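Local coordinates for microcin B17-processing protein McbD (Escherichia coli str. K-12 substr. MG1655, PDB 6GRH) that is needed to process the inactive precursor of the antibiotic microcin B17 into the active peptide, and belongs to the YcaO family, at residues I191-N196 with E200-L205; I124-I129 with I134-D139; L176-G181 with F299-E304. The protein carries 1 engineered substitution. All coordinates share one frame; numbering follows the deposited sequence.

Contact 1. Residues I191-N196 with E200-L205; sequences IVTGIN and EILLAL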
loop_
_atom_site.group_PDB
_atom_site.type_symbol
_atom_site.label_atom_id
_atom_site.label_comp_id
_atom_site.label_asym_id
_atom_site.label_seq_id
_atom_site.Cartn_x
_atom_site.Cartn_y
_atom_site.Cartn_z
ATOM N N ILE E 191 44.500 19.724 -3.681
ATOM C CA ILE E 191 43.836 20.061 -2.417
ATOM C C ILE E 191 42.818 19.004 -2.027
ATOM O O ILE E 191 42.086 18.515 -2.887
ATOM C CB ILE E 191 43.131 21.449 -2.495
ATOM C CG1 ILE E 191 42.688 21.943 -1.114
ATOM C CG2 ILE E 191 41.923 21.452 -3.449
ATOM C CD1 ILE E 191 43.836 22.389 -0.230
ATOM N N VAL E 192 42.789 18.649 -0.740
ATOM C CA VAL E 192 41.752 17.763 -0.179
ATOM C C VAL E 192 40.893 18.601 0.767
ATOM O O VAL E 192 41.438 19.245 1.671
ATOM C CB VAL E 192 42.367 16.553 0.572
ATOM C CG1 VAL E 192 41.284 15.750 1.298
ATOM C CG2 VAL E 192 43.129 15.664 -0.400
ATOM N N THR E 193 39.568 18.603 0.549
ATOM C CA THR E 193 38.649 19.406 1.361
ATOM C C THR E 193 38.035 18.673 2.560
ATOM O O THR E 193 37.523 19.326 3.461
ATOM C CB THR E 193 37.495 20.004 0.522
ATOM O OG1 THR E 193 36.545 18.981 0.150
ATOM C CG2 THR E 193 38.032 20.740 -0.724
ATOM N N GLY E 194 38.028 17.337 2.560
ATOM C CA GLY E 194 37.263 16.574 3.555
ATOM C C GLY E 194 35.768 16.462 3.291
ATOM O O GLY E 194 35.085 15.686 3.950
ATOM N N ILE E 195 35.233 17.197 2.318
ATOM C CA ILE E 195 33.815 17.126 2.019
ATOM C C ILE E 195 33.662 16.122 0.877
ATOM O O ILE E 195 34.188 16.354 -0.220
ATOM C CB ILE E 195 33.254 18.502 1.655
ATOM C CG1 ILE E 195 33.493 19.487 2.820
ATOM C CG2 ILE E 195 31.772 18.373 1.303
ATOM C CD1 ILE E 195 32.986 20.891 2.580
ATOM N N ASN E 196 32.956 15.019 1.143
ATOM C CA ASN E 196 32.947 13.857 0.250
ATOM C C ASN E 196 32.562 14.193 -1.204
ATOM O O ASN E 196 33.253 13.757 -2.121
ATOM C CB ASN E 196 32.042 12.721 0.790
ATOM C CG ASN E 196 32.756 11.835 1.805
ATOM O OD1 ASN E 196 33.831 12.168 2.300
ATOM N ND2 ASN E 196 32.172 10.688 2.096
ATOM N N GLU E 200 35.129 13.915 -4.440
ATOM C CA GLU E 200 34.692 13.024 -5.522
ATOM C C GLU E 200 34.795 13.725 -6.902
ATOM O O GLU E 200 35.345 13.158 -7.849
ATOM C CB GLU E 200 33.256 12.577 -5.259
ATOM C CG GLU E 200 32.777 11.412 -6.103
ATOM C CD GLU E 200 32.997 10.053 -5.464
ATOM O OE1 GLU E 200 33.723 9.920 -4.441
ATOM O OE2 GLU E 200 32.438 9.093 -6.027
ATOM N N ILE E 201 34.276 14.952 -6.994
ATOM C CA ILE E 201 34.398 15.751 -8.221
ATOM C C ILE E 201 35.868 16.040 -8.530
ATOM O O ILE E 201 36.318 15.800 -9.643
ATOM C CB ILE E 201 33.605 17.085 -8.158
ATOM C CG1 ILE E 201 32.107 16.825 -8.052
ATOM C CG2 ILE E 201 33.899 17.966 -9.378
ATOM C CD1 ILE E 201 31.348 18.005 -7.483
ATOM N N LEU E 202 36.630 16.529 -7.556
ATOM C CA LEU E 202 38.028 16.871 -7.824
ATOM C C LEU E 202 38.821 15.653 -8.313
ATOM O O LEU E 202 39.569 15.760 -9.289
ATOM C CB LEU E 202 38.711 17.525 -6.605
ATOM C CG LEU E 202 38.183 18.924 -6.262
ATOM C CD1 LEU E 202 38.593 19.307 -4.850
ATOM C CD2 LEU E 202 38.666 19.967 -7.260
ATOM N N LEU E 203 38.633 14.493 -7.673
ATOM C CA LEU E 203 39.344 13.279 -8.104
ATOM C C LEU E 203 38.965 12.880 -9.550
ATOM O O LEU E 203 39.821 12.557 -10.361
ATOM C CB LEU E 203 39.067 12.117 -7.143
ATOM C CG LEU E 203 39.978 10.902 -7.334
ATOM C CD1 LEU E 203 41.430 11.264 -7.109
ATOM C CD2 LEU E 203 39.565 9.766 -6.404
ATOM N N ALA E 204 37.674 12.908 -9.850
ATOM C CA ALA E 204 37.200 12.574 -11.189
ATOM C C ALA E 204 37.800 13.515 -12.243
ATOM O O ALA E 204 38.269 13.050 -13.285
ATOM C CB ALA E 204 35.685 12.607 -11.235
ATOM N N LEU E 205 37.822 14.821 -11.947
ATOM C CA LEU E 205 38.405 15.817 -12.869
ATOM C C LEU E 205 39.897 15.594 -13.074
ATOM O O LEU E 205 40.378 15.650 -14.206
ATOM C CB LEU E 205 38.149 17.249 -12.395
ATOM C CG LEU E 205 36.687 17.710 -12.335
ATOM C CD1 LEU E 205 36.609 19.105 -11.725
ATOM C CD2 LEU E 205 36.048 17.694 -13.714
#
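Leu202 CD1, on the helix, meets two methyls of the preceding loop, Ile191 CG2 at 4.2 Å and Thr193 CG2 at 4.4 Å, and makes the apolar half of this contact. With CG anti to the carbonyl carbon (chi1 -68°), the same methyl also lies close to the backbone carbonyl of Ile191. Ile191 and Leu202 suit a buried site, because each offers a methyl without a polar atom to satisfy; Thr193 gives its methyl to Leu202 while its OG1 is satisfied within the loop and the first turn of the helix. The polar half is a helical backbone bond: Glu200 N donates to Asn196 O at 3.0 Å, joining the first turn of the helix to its next. Glu200 CB also sits 3.4 Å from Asn196 O.

Behind this shell the loop is shaped to start the helix. Thr193 OG1 accepts from Ile195 N at 3.1 Å, an ST turn that leads into Ile195 at the N-cap position. Gly194 takes a positive phi of 79°, a conformation in which a CB would press against the carbonyl oxygen of Thr193, and so glycine fits here. The Thr193 hydroxyl is also hydrogen-bonded to Asp199 OD1, and the carbonyl of Ile191 is held by Arg206. Glu200 OE2 is hydrogen-bonded to Asn23 and forms a salt bridge with Arg63 of the McbC chain.

Within the fold, this is the connection between strand 182-187 and helix 196-208: Leu202 and Ile201 rest on Val259 of helix 251-275, while Leu202 and Ile191 meet Ile211 and Ile213 of strand 210-215.

Contact 2. Residues I124-I129 with I134-D139; sequences IPAVII and ITAADD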
loop_
_atom_site.group_PDB
_atom_site.type_symbol
_atom_site.label_atom_id
_atom_site.label_comp_id
_atom_site.label_asym_id
_atom_site.label_seq_id
_atom_site.Cartn_x
_atom_site.Cartn_y
_atom_site.Cartn_z
ATOM N N ILE E 124 16.173 53.587 -11.085
ATOM C CA ILE E 124 17.237 53.383 -12.042
ATOM C C ILE E 124 16.600 52.971 -13.370
ATOM O O ILE E 124 15.401 52.636 -13.400
ATOM C CB ILE E 124 18.275 52.364 -11.539
ATOM C CG1 ILE E 124 17.643 50.996 -11.273
ATOM C CG2 ILE E 124 18.960 52.898 -10.276
ATOM C CD1 ILE E 124 18.665 49.951 -10.868
ATOM N N PRO E 125 17.375 53.033 -14.476
ATOM C CA PRO E 125 16.796 52.661 -15.764
ATOM C C PRO E 125 16.415 51.205 -15.844
ATOM O O PRO E 125 17.231 50.331 -15.551
ATOM C CB PRO E 125 17.912 52.977 -16.759
ATOM C CG PRO E 125 18.640 54.094 -16.118
ATOM C CD PRO E 125 18.679 53.707 -14.667
ATOM N N ALA E 126 15.175 50.970 -16.259
ATOM C CA ALA E 126 14.638 49.631 -16.418
ATOM C C ALA E 126 15.383 48.822 -17.479
ATOM O O ALA E 126 15.483 47.580 -17.356
ATOM C CB ALA E 126 13.158 49.705 -16.768
ATOM N N VAL E 127 15.919 49.508 -18.496
ATOM C CA VAL E 127 16.635 48.842 -19.588
ATOM C C VAL E 127 17.837 47.989 -19.112
ATOM O O VAL E 127 18.223 47.017 -19.766
ATOM C CB VAL E 127 17.078 49.860 -20.647
ATOM C CG1 VAL E 127 18.256 50.707 -20.151
ATOM C CG2 VAL E 127 17.392 49.169 -21.972
ATOM N N ILE E 128 18.422 48.364 -17.980
ATOM C CA ILE E 128 19.527 47.601 -17.402
ATOM C C ILE E 128 19.066 46.268 -16.757
ATOM O O ILE E 128 19.822 45.301 -16.732
ATOM C CB ILE E 128 20.318 48.468 -16.391
ATOM C CG1 ILE E 128 20.840 49.718 -17.110
ATOM C CG2 ILE E 128 21.491 47.692 -15.795
ATOM C CD1 ILE E 128 21.334 50.798 -16.182
ATOM N N ILE E 129 17.827 46.236 -16.277
ATOM C CA ILE E 129 17.319 45.156 -15.435
ATOM C C ILE E 129 16.479 44.114 -16.167
ATOM O O ILE E 129 16.625 42.920 -15.923
ATOM C CB ILE E 129 16.530 45.765 -14.264
ATOM C CG1 ILE E 129 17.467 45.835 -13.066
ATOM C CG2 ILE E 129 15.298 44.943 -13.935
ATOM C CD1 ILE E 129 17.484 47.164 -12.352
ATOM N N ILE E 134 10.847 43.945 -24.814
ATOM C CA ILE E 134 9.604 44.702 -24.822
ATOM C C ILE E 134 9.529 45.735 -23.701
ATOM O O ILE E 134 9.066 46.854 -23.909
ATOM C CB ILE E 134 8.399 43.719 -24.747
ATOM C CG1 ILE E 134 8.377 42.868 -26.033
ATOM C CG2 ILE E 134 7.084 44.481 -24.585
ATOM C CD1 ILE E 134 7.568 41.597 -25.977
ATOM N N THR E 135 9.968 45.346 -22.509
ATOM C CA THR E 135 9.804 46.153 -21.306
ATOM C C THR E 135 10.319 47.582 -21.490
ATOM O O THR E 135 9.595 48.529 -21.209
ATOM C CB THR E 135 10.486 45.462 -20.121
ATOM O OG1 THR E 135 9.894 44.170 -19.959
ATOM C CG2 THR E 135 10.307 46.254 -18.860
ATOM N N ALA E 136 11.540 47.722 -22.008
ATOM C CA ALA E 136 12.154 49.029 -22.209
ATOM C C ALA E 136 12.693 49.156 -23.625
ATOM O O ALA E 136 13.776 49.703 -23.840
ATOM C CB ALA E 136 13.265 49.243 -21.165
ATOM N N ALA E 137 11.897 48.676 -24.588
ATOM C CA ALA E 137 12.225 48.705 -26.018
ATOM C C ALA E 137 12.803 50.037 -26.525
ATOM O O ALA E 137 13.785 50.035 -27.253
ATOM C CB ALA E 137 10.992 48.355 -26.847
ATOM N N ASP E 138 12.184 51.153 -26.140
ATOM C CA ASP E 138 12.576 52.492 -26.633
ATOM C C ASP E 138 13.905 53.012 -26.031
ATOM O O ASP E 138 14.450 54.013 -26.512
ATOM C CB ASP E 138 11.457 53.512 -26.382
ATOM C CG ASP E 138 10.178 53.176 -27.142
ATOM O OD1 ASP E 138 10.214 53.149 -28.383
ATOM O OD2 ASP E 138 9.145 52.900 -26.496
ATOM N N ASP E 139 14.408 52.326 -24.995
ATOM C CA ASP E 139 15.687 52.634 -24.355
ATOM C C ASP E 139 16.832 51.729 -24.832
ATOM O O ASP E 139 17.975 51.929 -24.425
ATOM C CB ASP E 139 15.544 52.489 -22.835
ATOM C CG ASP E 139 14.396 53.322 -22.256
ATOM O OD1 ASP E 139 13.918 54.270 -22.928
ATOM O OD2 ASP E 139 13.963 53.013 -21.120
HETATM O O HOH W 1 15.305 52.243 -18.979
#
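Val127 packs against Ala136 and Asp139 in a buried contact between the bend that leaves strand 121-125 and a turn ending in a short 3-10 segment, on the way to strand 151-154. The chain doubles back over four residues, bringing the backbones closest at Val127 and Ala136.

The apolar part is compact. Ala136 CB lies 3.7 Å from Val127 CA and 3.9 Å from Val127 CB, and it also meets Ala126 CB at 4.4 Å; a lone methyl on each alanine lets the main chains come this near. Val127 has CG1 between its backbone N and carbonyl carbon (chi1 74°), which leaves CG2 anti to N and lying 3.7 Å from Asp139 O. Alongside, Val127 CB and Asp139 CB stand 3.7 Å apart. The 3-10 segment 137-139, with its bond from Asp139 N to Ala136 O, brings Ala136 and Asp139 onto the same side chain of Val127.

The polar link runs through one water. It accepts from Val127 N at 2.8 Å and donates to Asp139 OD2 at 2.6 Å, so that a backbone N-H that has left the strand still has a partner. The same carboxylate is also held by His106 NE2, through OD1, and by Lys109 N, through OD2. Lys109 also pairs with the backbone of Ala126. Nearby, Thr135 bonds Lys206 of the McbB chain.

Aspartate thus serves two purposes here: its CB adds to the apolar packing, while its carboxylate, buried but met by several donors, is probably ionised.

Contact 3. Residues L176-G181 with F299-E304; sequences LYWLQG and FTDLCE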
loop_
_atom_site.group_PDB
_atom_site.type_symbol
_atom_site.label_atom_id
_atom_site.label_comp_id
_atom_site.label_asym_id
_atom_site.label_seq_id
_atom_site.Cartn_x
_atom_site.Cartn_y
_atom_site.Cartn_z
ATOM N N LEU E 176 37.785 41.585 -14.184
ATOM C CA LEU E 176 39.121 42.130 -13.937
ATOM C C LEU E 176 40.212 41.083 -14.211
ATOM O O LEU E 176 41.219 41.387 -14.859
ATOM C CB LEU E 176 39.257 42.685 -12.522
ATOM C CG LEU E 176 40.509 43.558 -12.401
ATOM C CD1 LEU E 176 40.350 44.823 -13.235
ATOM C CD2 LEU E 176 40.818 43.909 -10.955
ATOM N N TYR E 177 39.988 39.855 -13.743
ATOM C CA TYR E 177 40.891 38.721 -14.031
ATOM C C TYR E 177 41.007 38.446 -15.532
ATOM O O TYR E 177 42.117 38.298 -16.061
ATOM C CB TYR E 177 40.408 37.454 -13.341
ATOM C CG TYR E 177 41.115 36.197 -13.793
ATOM C CD1 TYR E 177 42.433 35.957 -13.441
ATOM C CD2 TYR E 177 40.472 35.259 -14.565
ATOM C CE1 TYR E 177 43.093 34.807 -13.844
ATOM C CE2 TYR E 177 41.115 34.108 -14.981
ATOM C CZ TYR E 177 42.419 33.880 -14.614
ATOM O OH TYR E 177 43.046 32.738 -15.021
ATOM N N TRP E 178 39.857 38.387 -16.200
ATOM C CA TRP E 178 39.816 38.226 -17.653
ATOM C C TRP E 178 40.667 39.294 -18.361
ATOM O O TRP E 178 41.548 38.961 -19.157
ATOM C CB TRP E 178 38.375 38.298 -18.147
ATOM C CG TRP E 178 38.217 38.302 -19.643
ATOM C CD1 TRP E 178 37.605 39.263 -20.406
ATOM C CD2 TRP E 178 38.648 37.291 -20.547
ATOM N NE1 TRP E 178 37.619 38.899 -21.721
ATOM C CE2 TRP E 178 38.256 37.695 -21.841
ATOM C CE3 TRP E 178 39.319 36.068 -20.390
ATOM C CZ2 TRP E 178 38.523 36.928 -22.979
ATOM C CZ3 TRP E 178 39.576 35.296 -21.526
ATOM C CH2 TRP E 178 39.185 35.737 -22.802
ATOM N N LEU E 179 40.440 40.562 -18.026
ATOM C CA LEU E 179 41.096 41.670 -18.727
ATOM C C LEU E 179 42.594 41.807 -18.454
ATOM O O LEU E 179 43.345 42.138 -19.362
ATOM C CB LEU E 179 40.385 42.991 -18.427
ATOM C CG LEU E 179 38.956 43.036 -18.982
ATOM C CD1 LEU E 179 38.155 44.176 -18.365
ATOM C CD2 LEU E 179 38.938 43.110 -20.501
ATOM N N GLN E 180 43.012 41.557 -17.216
ATOM C CA GLN E 180 44.393 41.799 -16.770
ATOM C C GLN E 180 45.249 40.549 -16.581
ATOM O O GLN E 180 46.467 40.644 -16.549
ATOM C CB GLN E 180 44.367 42.596 -15.470
ATOM C CG GLN E 180 43.712 43.952 -15.643
ATOM C CD GLN E 180 43.947 44.880 -14.471
ATOM O OE1 GLN E 180 44.549 45.944 -14.617
ATOM N NE2 GLN E 180 43.475 44.479 -13.299
ATOM N N GLY E 181 44.618 39.392 -16.441
ATOM C CA GLY E 181 45.332 38.159 -16.137
ATOM C C GLY E 181 45.868 37.998 -14.715
ATOM O O GLY E 181 46.628 37.071 -14.467
ATOM N N PHE E 299 41.374 26.579 -21.814
ATOM C CA PHE E 299 42.099 26.241 -20.574
ATOM C C PHE E 299 43.530 26.772 -20.588
ATOM O O PHE E 299 43.948 27.455 -19.653
ATOM C CB PHE E 299 42.088 24.715 -20.362
ATOM C CG PHE E 299 42.781 24.252 -19.111
ATOM C CD1 PHE E 299 42.276 24.576 -17.854
ATOM C CD2 PHE E 299 43.923 23.455 -19.184
ATOM C CE1 PHE E 299 42.897 24.122 -16.690
ATOM C CE2 PHE E 299 44.564 23.011 -18.022
ATOM C CZ PHE E 299 44.041 23.337 -16.775
ATOM N N THR E 300 44.273 26.462 -21.645
ATOM C CA THR E 300 45.666 26.921 -21.758
ATOM C C THR E 300 45.774 28.437 -21.861
ATOM O O THR E 300 46.604 29.026 -21.184
ATOM C CB THR E 300 46.391 26.315 -22.967
ATOM O OG1 THR E 300 45.610 26.535 -24.140
ATOM C CG2 THR E 300 46.607 24.823 -22.768
ATOM N N ASP E 301 44.947 29.059 -22.701
ATOM C CA ASP E 301 44.930 30.519 -22.810
ATOM C C ASP E 301 44.732 31.231 -21.453
ATOM O O ASP E 301 45.408 32.237 -21.174
ATOM C CB ASP E 301 43.861 30.992 -23.784
ATOM C CG ASP E 301 43.712 32.497 -23.784
ATOM O OD1 ASP E 301 44.622 33.202 -24.283
ATOM O OD2 ASP E 301 42.701 32.971 -23.235
ATOM N N LEU E 302 43.824 30.722 -20.618
ATOM C CA LEU E 302 43.654 31.296 -19.277
ATOM C C LEU E 302 44.879 31.057 -18.376
ATOM O O LEU E 302 45.421 32.009 -17.809
ATOM C CB LEU E 302 42.360 30.799 -18.601
ATOM C CG LEU E 302 41.070 31.436 -19.125
ATOM C CD1 LEU E 302 39.862 30.727 -18.551
ATOM C CD2 LEU E 302 40.997 32.919 -18.801
ATOM N N CYS E 303 45.327 29.806 -18.290
ATOM C CA CYS E 303 46.368 29.410 -17.332
ATOM C C CYS E 303 47.737 30.004 -17.652
ATOM O O CYS E 303 48.423 30.477 -16.749
ATOM C CB CYS E 303 46.504 27.891 -17.256
ATOM S SG CYS E 303 45.038 27.068 -16.645
ATOM N N GLU E 304 48.123 29.968 -18.925
ATOM C CA GLU E 304 49.405 30.508 -19.361
ATOM C C GLU E 304 49.506 32.048 -19.273
ATOM O O GLU E 304 50.616 32.584 -19.228
ATOM C CB GLU E 304 49.705 30.041 -20.791
ATOM C CG GLU E 304 49.883 28.532 -20.956
ATOM C CD GLU E 304 50.266 28.156 -22.381
ATOM O OE1 GLU E 304 50.897 28.994 -23.065
ATOM O OE2 GLU E 304 49.947 27.032 -22.818
#
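Leu302 reaches from helix 296-304 to two neighbouring aromatic residues, Tyr177 and Trp178, at the C-terminal end of helix 157-180. The local helix axes stay 11.0 Å apart and run at 84° to one another, a spacing that long side chains have to bridge.

The apolar contacts come through a single methyl. Leu302 CD2 lies 3.9 Å from Trp178 CZ3, at the edge of the indole and in its plane, and 4.0 Å from Tyr177 CE2. Both aromatic side chains hold CG anti to the backbone N (chi1 169° for Tyr177), which carries the ring ends close to Leu302; the leucine and the indole lie roughly at right angles. A branched leucine suits this place, as one methyl can touch two rings while Leu302 also packs on Leu229 and Tyr241 of the adjoining sheet.

Polar groups meet through a third residue. Tyr177 OH stands 3.7 Å from Leu302 O, and Thr306 OG1 is hydrogen-bonded to both of these oxygens, linking Tyr177 to the backbone of Leu302, while the indole NE1 is used elsewhere, by Lys391 O.

Arg388 ties the two segments together. It makes a cation-pi contact with the Trp178 ring, bonds the Trp178 carbonyl and forms a long, weak ion pair with Asp301 OD2. That carboxylate oxygen of Asp301 also comes within 4.3 Å of Trp178 CZ3.

Gly181, with its positive phi, ends the first helix. The chemistry thus divides the labour: Leu302 CD2 and the two rings bridge the helices, while the Tyr177 hydroxyl is met by Thr306 and the Trp178 NE1 by Lys391 O, so both rings are buried with their heteroatoms satisfied.

Overall arrangement
From the N terminus, contact 2 comes first: it closes a short loop after strand 121-125, pairing 124-129 with 134-139, and is complete before either of the others begins. Contact 3 then opens at 176-181, near the end of helix 157-180, and closes only at 299-304. Within that long excursion lies contact 1, the small turn of 191-196 onto helix 196-208. Contacts 1 and 3 meet the same mixed sheet through strand 210-215, their nearest atoms about 9 Å apart. Contact 2 lies across the chain's centre from contact 1, its centre 44 Å from that of contact 1, beside strand 108-115 of the six-stranded sheet.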